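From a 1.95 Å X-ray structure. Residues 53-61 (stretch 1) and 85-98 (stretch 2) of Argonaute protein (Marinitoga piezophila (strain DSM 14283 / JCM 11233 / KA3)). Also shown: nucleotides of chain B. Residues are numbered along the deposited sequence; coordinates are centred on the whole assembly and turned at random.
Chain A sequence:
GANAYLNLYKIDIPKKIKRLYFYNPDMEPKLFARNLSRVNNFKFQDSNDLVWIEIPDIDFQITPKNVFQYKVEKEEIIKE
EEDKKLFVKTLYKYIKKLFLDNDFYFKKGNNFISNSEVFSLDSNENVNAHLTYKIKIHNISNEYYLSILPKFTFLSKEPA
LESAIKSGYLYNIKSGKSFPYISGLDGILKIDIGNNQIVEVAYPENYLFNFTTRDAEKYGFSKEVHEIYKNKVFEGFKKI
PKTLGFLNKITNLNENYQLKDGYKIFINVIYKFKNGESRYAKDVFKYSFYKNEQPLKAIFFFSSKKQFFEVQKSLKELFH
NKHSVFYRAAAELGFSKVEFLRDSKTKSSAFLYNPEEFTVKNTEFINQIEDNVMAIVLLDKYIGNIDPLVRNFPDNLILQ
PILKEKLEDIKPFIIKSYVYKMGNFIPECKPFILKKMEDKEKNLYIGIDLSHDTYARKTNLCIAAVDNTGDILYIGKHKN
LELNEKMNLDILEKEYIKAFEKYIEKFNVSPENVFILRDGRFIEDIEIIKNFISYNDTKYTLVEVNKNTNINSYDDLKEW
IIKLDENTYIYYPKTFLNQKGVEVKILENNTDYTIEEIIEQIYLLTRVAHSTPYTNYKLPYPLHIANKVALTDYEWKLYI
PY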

ATOM      1  N   ILE A  53       3.569  14.209  33.131  1.00 32.15           N
ATOM      2  CA  ILE A  53       3.708  12.945  32.419  1.00 31.63           C
ATOM      3  C   ILE A  53       2.401  12.176  32.549  1.00 33.52           C
ATOM      4  O   ILE A  53       1.794  12.136  33.625  1.00 32.61           O
ATOM      5  CB  ILE A  53       4.901  12.119  32.949  1.00 30.89           C
ATOM      6  CG1 ILE A  53       5.086  10.845  32.121  1.00 32.16           C
ATOM      7  CG2 ILE A  53       4.733  11.788  34.432  1.00 31.13           C
ATOM      8  CD1 ILE A  53       6.231   9.976  32.593  1.00 29.60           C
ATOM      9  N   GLU A  54       1.957  11.580  31.446  1.00 32.03           N
ATOM     10  CA  GLU A  54       0.754  10.759  31.414  1.00 32.44           C
ATOM     11  C   GLU A  54       1.174   9.302  31.268  1.00 41.32           C
ATOM     12  O   GLU A  54       1.849   8.942  30.297  1.00 31.24           O
ATOM     13  CB  GLU A  54      -0.167  11.191  30.274  1.00 34.25           C
ATOM     14  CG  GLU A  54      -0.797  12.557  30.501  1.00 40.41           C
ATOM     15  CD  GLU A  54      -1.190  13.256  29.214  1.00 46.75           C
ATOM     16  OE1 GLU A  54      -0.812  12.772  28.126  1.00 44.80           O
ATOM     17  OE2 GLU A  54      -1.873  14.298  29.291  1.00 48.41           O
ATOM     18  N   ILE A  55       0.786   8.475  32.235  1.00 32.85           N
ATOM     19  CA  ILE A  55       1.261   7.096  32.313  1.00 31.40           C
ATOM     20  C   ILE A  55       0.066   6.172  32.506  1.00 34.09           C
ATOM     21  O   ILE A  55      -1.018   6.609  32.923  1.00 32.57           O
ATOM     22  CB  ILE A  55       2.281   6.906  33.462  1.00 32.06           C
ATOM     23  CG1 ILE A  55       1.652   7.295  34.801  1.00 31.65           C
ATOM     24  CG2 ILE A  55       3.548   7.694  33.193  1.00 30.51           C
ATOM     25  CD1 ILE A  55       2.402   6.764  36.005  1.00 36.89           C
ATOM     26  N   PRO A  56       0.232   4.883  32.212  1.00 31.38           N
ATOM     27  CA  PRO A  56      -0.789   3.911  32.607  1.00 35.11           C
ATOM     28  C   PRO A  56      -0.845   3.799  34.121  1.00 38.01           C
ATOM     29  O   PRO A  56       0.112   4.115  34.830  1.00 31.68           O
ATOM     30  CB  PRO A  56      -0.313   2.597  31.972  1.00 35.48           C
ATOM     31  CG  PRO A  56       0.737   2.987  30.971  1.00 39.21           C
ATOM     32  CD  PRO A  56       1.347   4.250  31.488  1.00 34.48           C
ATOM     33  N   ASP A  57      -1.993   3.339  34.619  1.00 37.32           N
ATOM     34  CA  ASP A  57      -2.194   3.187  36.059  1.00 43.68           C
ATOM     35  C   ASP A  57      -1.523   1.905  36.556  1.00 49.05           C
ATOM     36  O   ASP A  57      -2.158   0.971  37.047  1.00 51.62           O
ATOM     37  CB  ASP A  57      -3.678   3.203  36.395  1.00 49.29           C
ATOM     38  CG  ASP A  57      -3.934   3.240  37.888  1.00 55.81           C
ATOM     39  OD1 ASP A  57      -3.040   3.700  38.629  1.00 59.38           O
ATOM     40  OD2 ASP A  57      -5.025   2.812  38.320  1.00 59.68           O
ATOM     41  N   ILE A  58      -0.200   1.877  36.412  1.00 40.87           N
ATOM     42  CA  ILE A  58       0.624   0.757  36.838  1.00 42.74           C
ATOM     43  C   ILE A  58       1.828   1.310  37.587  1.00 48.81           C
ATOM     44  O   ILE A  58       2.065   2.518  37.618  1.00 47.83           O
ATOM     45  CB  ILE A  58       1.069  -0.128  35.652  1.00 44.83           C
ATOM     46  CG1 ILE A  58       1.532   0.730  34.470  1.00 48.05           C
ATOM     47  CG2 ILE A  58      -0.063  -1.053  35.228  1.00 48.26           C
ATOM     48  CD1 ILE A  58       3.005   1.097  34.488  1.00 48.06           C
ATOM     49  N   ASP A  59       2.587   0.406  38.200  1.00 47.73           N
ATOM     50  CA  ASP A  59       3.800   0.817  38.891  1.00 45.68           C
ATOM     51  C   ASP A  59       4.799   1.366  37.883  1.00 47.04           C
ATOM     52  O   ASP A  59       5.178   0.680  36.928  1.00 54.10           O
ATOM     53  CB  ASP A  59       4.404  -0.349  39.665  1.00 47.24           C
ATOM     54  CG  ASP A  59       5.317   0.112  40.784  1.00 64.91           C
ATOM     55  OD1 ASP A  59       4.846   0.864  41.664  1.00 67.48           O
ATOM     56  OD2 ASP A  59       6.508  -0.264  40.775  1.00 76.72           O
ATOM     57  N   PHE A  60       5.215   2.611  38.095  1.00 42.06           N
ATOM     58  CA  PHE A  60       6.050   3.344  37.146  1.00 43.29           C
ATOM     59  C   PHE A  60       7.072   4.120  37.971  1.00 53.72           C
ATOM     60  O   PHE A  60       6.750   5.168  38.538  1.00 58.11           O
ATOM     61  CB  PHE A  60       5.200   4.267  36.278  1.00 37.95           C
ATOM     62  CG  PHE A  60       5.929   4.850  35.097  1.00 34.18           C
ATOM     63  CD1 PHE A  60       6.982   5.731  35.276  1.00 34.71           C
ATOM     64  CD2 PHE A  60       5.538   4.540  33.806  1.00 38.33           C
ATOM     65  CE1 PHE A  60       7.646   6.273  34.193  1.00 30.16           C
ATOM     66  CE2 PHE A  60       6.197   5.083  32.718  1.00 36.73           C
ATOM     67  CZ  PHE A  60       7.253   5.952  32.915  1.00 29.55           C
ATOM     68  N   GLN A  61       8.297   3.606  38.032  1.00 48.42           N
ATOM     69  CA  GLN A  61       9.359   4.218  38.825  1.00 48.19           C
ATOM     70  C   GLN A  61      10.103   5.224  37.952  1.00 41.38           C
ATOM     71  O   GLN A  61      10.792   4.844  36.999  1.00 41.93           O
ATOM     72  CB  GLN A  61      10.300   3.149  39.372  1.00 47.65           C
ATOM     73  CG  GLN A  61       9.613   2.103  40.244  1.00 56.41           C
ATOM     74  CD  GLN A  61       9.274   2.618  41.632  1.00 64.13           C
ATOM     75  OE1 GLN A  61       8.258   3.284  41.833  1.00 67.65           O
ATOM     76  NE2 GLN A  61      10.129   2.306  42.601  1.00 65.56           N
ATOM     77  N   LYS A  85      -8.287   8.058  22.771  1.00 39.83           N
ATOM     78  CA  LYS A  85      -7.020   8.320  22.099  1.00 39.32           C
ATOM     79  C   LYS A  85      -5.897   8.546  23.101  1.00 37.69           C
ATOM     80  O   LYS A  85      -4.758   8.124  22.871  1.00 36.34           O
ATOM     81  CB  LYS A  85      -7.164   9.515  21.159  1.00 40.09           C
ATOM     82  CG  LYS A  85      -8.196   9.294  20.067  1.00 55.22           C
ATOM     83  CD  LYS A  85      -7.981  10.213  18.878  1.00 62.64           C
ATOM     84  CE  LYS A  85      -8.439   9.534  17.596  1.00 67.69           C
ATOM     85  NZ  LYS A  85      -9.799   8.938  17.737  1.00 65.45           N
ATOM     86  N   LEU A  86      -6.197   9.207  24.223  1.00 35.70           N
ATOM     87  CA  LEU A  86      -5.180   9.417  25.248  1.00 31.05           C
ATOM     88  C   LEU A  86      -4.695   8.092  25.818  1.00 32.03           C
ATOM     89  O   LEU A  86      -3.493   7.908  26.048  1.00 32.50           O
ATOM     90  CB  LEU A  86      -5.727  10.310  26.360  1.00 29.14           C
ATOM     91  CG  LEU A  86      -4.806  10.608  27.545  1.00 35.59           C
ATOM     92  CD1 LEU A  86      -3.484  11.181  27.065  1.00 32.34           C
ATOM     93  CD2 LEU A  86      -5.483  11.562  28.516  1.00 44.58           C
ATOM     94  N   PHE A  87      -5.616   7.154  26.055  1.00 28.57           N
ATOM     95  CA  PHE A  87      -5.217   5.843  26.554  1.00 28.78           C
ATOM     96  C   PHE A  87      -4.314   5.128  25.557  1.00 34.59           C
ATOM     97  O   PHE A  87      -3.296   4.540  25.940  1.00 32.22           O
ATOM     98  CB  PHE A  87      -6.456   5.000  26.863  1.00 35.77           C
ATOM     99  CG  PHE A  87      -6.141   3.611  27.348  1.00 34.24           C
ATOM    100  CD1 PHE A  87      -5.885   3.375  28.687  1.00 30.32           C
ATOM    101  CD2 PHE A  87      -6.097   2.543  26.465  1.00 35.29           C
ATOM    102  CE1 PHE A  87      -5.591   2.102  29.135  1.00 34.54           C
ATOM    103  CE2 PHE A  87      -5.805   1.268  26.909  1.00 25.23           C
ATOM    104  CZ  PHE A  87      -5.550   1.049  28.243  1.00 32.82           C
ATOM    105  N   VAL A  88      -4.670   5.172  24.271  1.00 30.00           N
ATOM    106  CA  VAL A  88      -3.880   4.491  23.248  1.00 31.77           C
ATOM    107  C   VAL A  88      -2.523   5.164  23.085  1.00 32.83           C
ATOM    108  O   VAL A  88      -1.485   4.496  23.002  1.00 31.71           O
ATOM    109  CB  VAL A  88      -4.654   4.449  21.917  1.00 35.50           C
ATOM    110  CG1 VAL A  88      -3.771   3.912  20.797  1.00 34.66           C
ATOM    111  CG2 VAL A  88      -5.910   3.603  22.059  1.00 31.13           C
ATOM    112  N   LYS A  89      -2.513   6.496  23.031  1.00 26.12           N
ATOM    113  CA  LYS A  89      -1.254   7.229  22.942  1.00 30.23           C
ATOM    114  C   LYS A  89      -0.346   6.892  24.118  1.00 35.01           C
ATOM    115  O   LYS A  89       0.849   6.624  23.943  1.00 36.09           O
ATOM    116  CB  LYS A  89      -1.533   8.729  22.888  1.00 32.73           C
ATOM    117  CG  LYS A  89      -0.316   9.606  23.116  1.00 33.22           C
ATOM    118  CD  LYS A  89      -0.720  11.063  23.254  1.00 36.23           C
ATOM    119  CE  LYS A  89       0.484  11.955  23.510  1.00 46.32           C
ATOM    120  NZ  LYS A  89       0.086  13.384  23.623  1.00 50.41           N
ATOM    121  N   THR A  90      -0.908   6.886  25.328  1.00 33.23           N
ATOM    122  CA  THR A  90      -0.121   6.584  26.520  1.00 30.56           C
ATOM    123  C   THR A  90       0.416   5.161  26.484  1.00 32.21           C
ATOM    124  O   THR A  90       1.578   4.917  26.833  1.00 27.43           O
ATOM    125  CB  THR A  90      -0.973   6.799  27.768  1.00 29.55           C
ATOM    126  OG1 THR A  90      -1.542   8.115  27.738  1.00 32.98           O
ATOM    127  CG2 THR A  90      -0.130   6.641  29.024  1.00 30.10           C
ATOM    128  N   LEU A  91      -0.416   4.204  26.067  1.00 28.49           N
ATOM    129  CA  LEU A  91       0.021   2.813  26.010  1.00 32.70           C
ATOM    130  C   LEU A  91       1.124   2.623  24.974  1.00 35.33           C
ATOM    131  O   LEU A  91       2.079   1.872  25.203  1.00 32.14           O
ATOM    132  CB  LEU A  91      -1.174   1.913  25.705  1.00 28.74           C
ATOM    133  CG  LEU A  91      -1.020   0.404  25.876  1.00 35.60           C
ATOM    134  CD1 LEU A  91      -0.531   0.065  27.271  1.00 33.01           C
ATOM    135  CD2 LEU A  91      -2.348  -0.274  25.599  1.00 31.80           C
ATOM    136  N   TYR A  92       1.010   3.303  23.828  1.00 30.62           N
ATOM    137  CA  TYR A  92       2.061   3.246  22.814  1.00 32.55           C
ATOM    138  C   TYR A  92       3.386   3.757  23.364  1.00 32.74           C
ATOM    139  O   TYR A  92       4.436   3.130  23.175  1.00 28.16           O
ATOM    140  CB  TYR A  92       1.644   4.055  21.586  1.00 32.11           C
ATOM    141  CG  TYR A  92       1.027   3.233  20.477  1.00 30.90           C
ATOM    142  CD1 TYR A  92       1.689   2.134  19.947  1.00 29.58           C
ATOM    143  CD2 TYR A  92      -0.221   3.557  19.963  1.00 27.46           C
ATOM    144  CE1 TYR A  92       1.126   1.381  18.932  1.00 26.58           C
ATOM    145  CE2 TYR A  92      -0.791   2.812  18.949  1.00 29.57           C
ATOM    146  CZ  TYR A  92      -0.114   1.727  18.436  1.00 32.87           C
ATOM    147  OH  TYR A  92      -0.685   0.984  17.428  1.00 32.46           O
ATOM    148  N   LYS A  93       3.358   4.904  24.045  1.00 24.22           N
ATOM    149  CA  LYS A  93       4.581   5.445  24.628  1.00 32.64           C
ATOM    150  C   LYS A  93       5.125   4.534  25.716  1.00 28.82           C
ATOM    151  O   LYS A  93       6.346   4.418  25.879  1.00 29.36           O
ATOM    152  CB  LYS A  93       4.322   6.846  25.182  1.00 33.38           C
ATOM    153  CG  LYS A  93       3.912   7.864  24.128  1.00 32.10           C
ATOM    154  CD  LYS A  93       3.487   9.178  24.763  1.00 31.26           C
ATOM    155  CE  LYS A  93       4.617   9.801  25.562  1.00 43.05           C
ATOM    156  NZ  LYS A  93       4.184  11.065  26.219  1.00 50.19           N
ATOM    157  N   TYR A  94       4.240   3.872  26.462  1.00 36.41           N
ATOM    158  CA  TYR A  94       4.696   2.981  27.521  1.00 30.43           C
ATOM    159  C   TYR A  94       5.368   1.740  26.946  1.00 35.27           C
ATOM    160  O   TYR A  94       6.362   1.255  27.499  1.00 34.72           O
ATOM    161  CB  TYR A  94       3.529   2.587  28.422  1.00 33.86           C
ATOM    162  CG  TYR A  94       3.956   1.695  29.557  1.00 43.02           C
ATOM    163  CD1 TYR A  94       4.909   2.122  30.468  1.00 48.80           C
ATOM    164  CD2 TYR A  94       3.418   0.427  29.713  1.00 47.92           C
ATOM    165  CE1 TYR A  94       5.314   1.313  31.506  1.00 50.94           C
ATOM    166  CE2 TYR A  94       3.817  -0.391  30.752  1.00 50.21           C
ATOM    167  CZ  TYR A  94       4.766   0.059  31.644  1.00 52.31           C
ATOM    168  OH  TYR A  94       5.173  -0.742  32.683  1.00 63.31           O
ATOM    169  N   ILE A  95       4.837   1.213  25.841  1.00 32.73           N
ATOM    170  CA  ILE A  95       5.464   0.067  25.188  1.00 33.51           C
ATOM    171  C   ILE A  95       6.832   0.451  24.649  1.00 31.93           C
ATOM    172  O   ILE A  95       7.807  -0.300  24.789  1.00 39.14           O
ATOM    173  CB  ILE A  95       4.545  -0.475  24.076  1.00 28.50           C
ATOM    174  CG1 ILE A  95       3.346  -1.195  24.695  1.00 35.57           C
ATOM    175  CG2 ILE A  95       5.314  -1.393  23.128  1.00 22.84           C
ATOM    176  CD1 ILE A  95       2.106  -1.131  23.844  1.00 42.39           C
ATOM    177  N   LYS A  96       6.927   1.628  24.031  1.00 25.69           N
ATOM    178  CA  LYS A  96       8.205   2.111  23.521  1.00 29.02           C
ATOM    179  C   LYS A  96       9.244   2.198  24.632  1.00 34.86           C
ATOM    180  O   LYS A  96      10.392   1.770  24.459  1.00 30.81           O
ATOM    181  CB  LYS A  96       8.009   3.472  22.855  1.00 25.92           C
ATOM    182  CG  LYS A  96       9.274   4.097  22.299  1.00 34.24           C
ATOM    183  CD  LYS A  96       8.966   5.455  21.691  1.00 35.53           C
ATOM    184  CE  LYS A  96      10.175   6.035  20.990  1.00 36.86           C
ATOM    185  NZ  LYS A  96       9.832   7.304  20.297  1.00 47.85           N
ATOM    186  N   LYS A  97       8.857   2.752  25.784  1.00 26.22           N
ATOM    187  CA  LYS A  97       9.792   2.876  26.899  1.00 29.05           C
ATOM    188  C   LYS A  97      10.327   1.516  27.324  1.00 25.60           C
ATOM    189  O   LYS A  97      11.533   1.353  27.542  1.00 34.75           O
ATOM    190  CB  LYS A  97       9.120   3.570  28.084  1.00 31.73           C
ATOM    191  CG  LYS A  97       9.871   3.356  29.389  1.00 30.77           C
ATOM    192  CD  LYS A  97       9.178   4.004  30.572  1.00 37.24           C
ATOM    193  CE  LYS A  97       9.915   3.676  31.866  1.00 33.63           C
ATOM    194  NZ  LYS A  97      11.374   3.972  31.755  1.00 31.61           N
ATOM    195  N   LEU A  98       9.441   0.526  27.450  1.00 25.10           N
ATOM    196  CA  LEU A  98       9.868  -0.800  27.886  1.00 32.83           C
ATOM    197  C   LEU A  98      10.868  -1.406  26.908  1.00 36.98           C
ATOM    198  O   LEU A  98      11.891  -1.967  27.317  1.00 39.20           O
ATOM    199  CB  LEU A  98       8.654  -1.709  28.057  1.00 27.30           C
ATOM    200  CG  LEU A  98       7.749  -1.396  29.249  1.00 32.02           C
ATOM    201  CD1 LEU A  98       6.576  -2.362  29.300  1.00 33.76           C
ATOM    202  CD2 LEU A  98       8.540  -1.439  30.546  1.00 34.59           C
TER
ATOM    203  P     A B  11      -1.782   3.798  15.186  1.00 83.25           P
ATOM    204  OP1   A B  11      -0.368   3.367  15.061  1.00 87.55           O
ATOM    205  OP2   A B  11      -2.725   3.013  16.022  1.00 78.26           O
ATOM    206  O5'   A B  11      -1.767   5.298  15.713  1.00 76.37           O
ATOM    207  C5'   A B  11      -2.945   5.917  16.205  1.00 73.83           C
ATOM    208  C4'   A B  11      -2.603   7.129  17.026  1.00 77.77           C
ATOM    209  O4'   A B  11      -1.957   6.698  18.253  1.00 76.15           O
ATOM    210  C3'   A B  11      -1.600   8.070  16.370  1.00 82.43           C
ATOM    211  O3'   A B  11      -2.187   9.014  15.480  1.00 87.17           O
ATOM    212  C2'   A B  11      -0.877   8.692  17.559  1.00 79.99           C
ATOM    213  O2'   A B  11      -1.631   9.749  18.135  1.00 78.23           O
ATOM    214  C1'   A B  11      -0.851   7.525  18.539  1.00 75.76           C
ATOM    215  N9    A B  11       0.374   6.719  18.390  1.00 62.06           N
ATOM    216  C8    A B  11       0.635   5.679  17.526  1.00 51.09           C
ATOM    217  N7    A B  11       1.839   5.174  17.660  1.00 50.51           N
ATOM    218  C5    A B  11       2.399   5.939  18.681  1.00 52.43           C
ATOM    219  C6    A B  11       3.654   5.926  19.313  1.00 53.98           C
ATOM    220  N6    A B  11       4.637   5.070  18.999  1.00 53.84           N
ATOM    221  N1    A B  11       3.868   6.830  20.290  1.00 55.73           N
ATOM    222  C2    A B  11       2.898   7.692  20.620  1.00 55.93           C
ATOM    223  N3    A B  11       1.682   7.805  20.100  1.00 54.59           N
ATOM    224  C4    A B  11       1.504   6.890  19.131  1.00 57.78           C
HETATM  225  O   HOH W   1       3.330  12.573  28.809  1.00 31.14           O
HETATM  226  O   HOH W   2       2.259   9.630  27.793  1.00 31.49           O
HETATM  227  O   HOH W   3      -1.830  14.285  25.362  1.00 49.31           O
HETATM  228  O   HOH W   4       0.196   9.955  27.007  1.00 51.39           O
HETATM  229  O   HOH W   5      11.746   5.370  34.385  1.00 38.16           O

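Residues 53-56 form the end of a strand, and residues 85-98 lie within a helix that extends beyond both ends of the stretch. The two axes cross almost at right angles, at 84°, and approach to 7.6 Å. The nearest CA atoms are those of Ile 55 and Thr 90, 6.0 Å apart. After Pro 56 the chain leaves the strand, and a weak hydrogen bond joins Ile 58 N to Pro 56 O at 2.8 Å. No direct hydrogen bond links the two stretches.

Strand alternation sets the pattern of contact. Glu 54 and Pro 56 point toward the helix, whereas Ile 55 points away. At the crossing the small side chain of Thr 90 faces the strand backbone. Its CG2 lies 3.3 Å from Glu 54 O and 3.7 Å from Pro 56 CD. Its OG1 turns back to its own helix and donates to Leu 86 O at 2.6 Å.

Tyr 94, one turn further on, packs against three residues. Its CG is 3.7 Å from Pro 56 CG, its CZ is 3.5 Å from Ile 58 CD1, and its CD1 is 3.9 Å from Phe 60 CE2. All three approach its ring obliquely. Phe 60 CZ also meets the aliphatic part of Lys 97, at 3.6 Å from CD.

Polar links run through water. Water 4 donates to Glu 54 OE1 at 3.2 Å and to Thr 90 OG1 at 2.6 Å. Water 2 donates to Glu 54 O at 2.6 Å and accepts from Lys 93 NZ at 2.9 Å. Water 5 joins Gln 61 O, at 2.8 Å, to Lys 97 NZ, at 3.0 Å.

Tyr 92 lies out of reach of the strand. Its OH donates to OP2 of A11 of chain B at 3.2 Å, so the helix also touches nucleic acid.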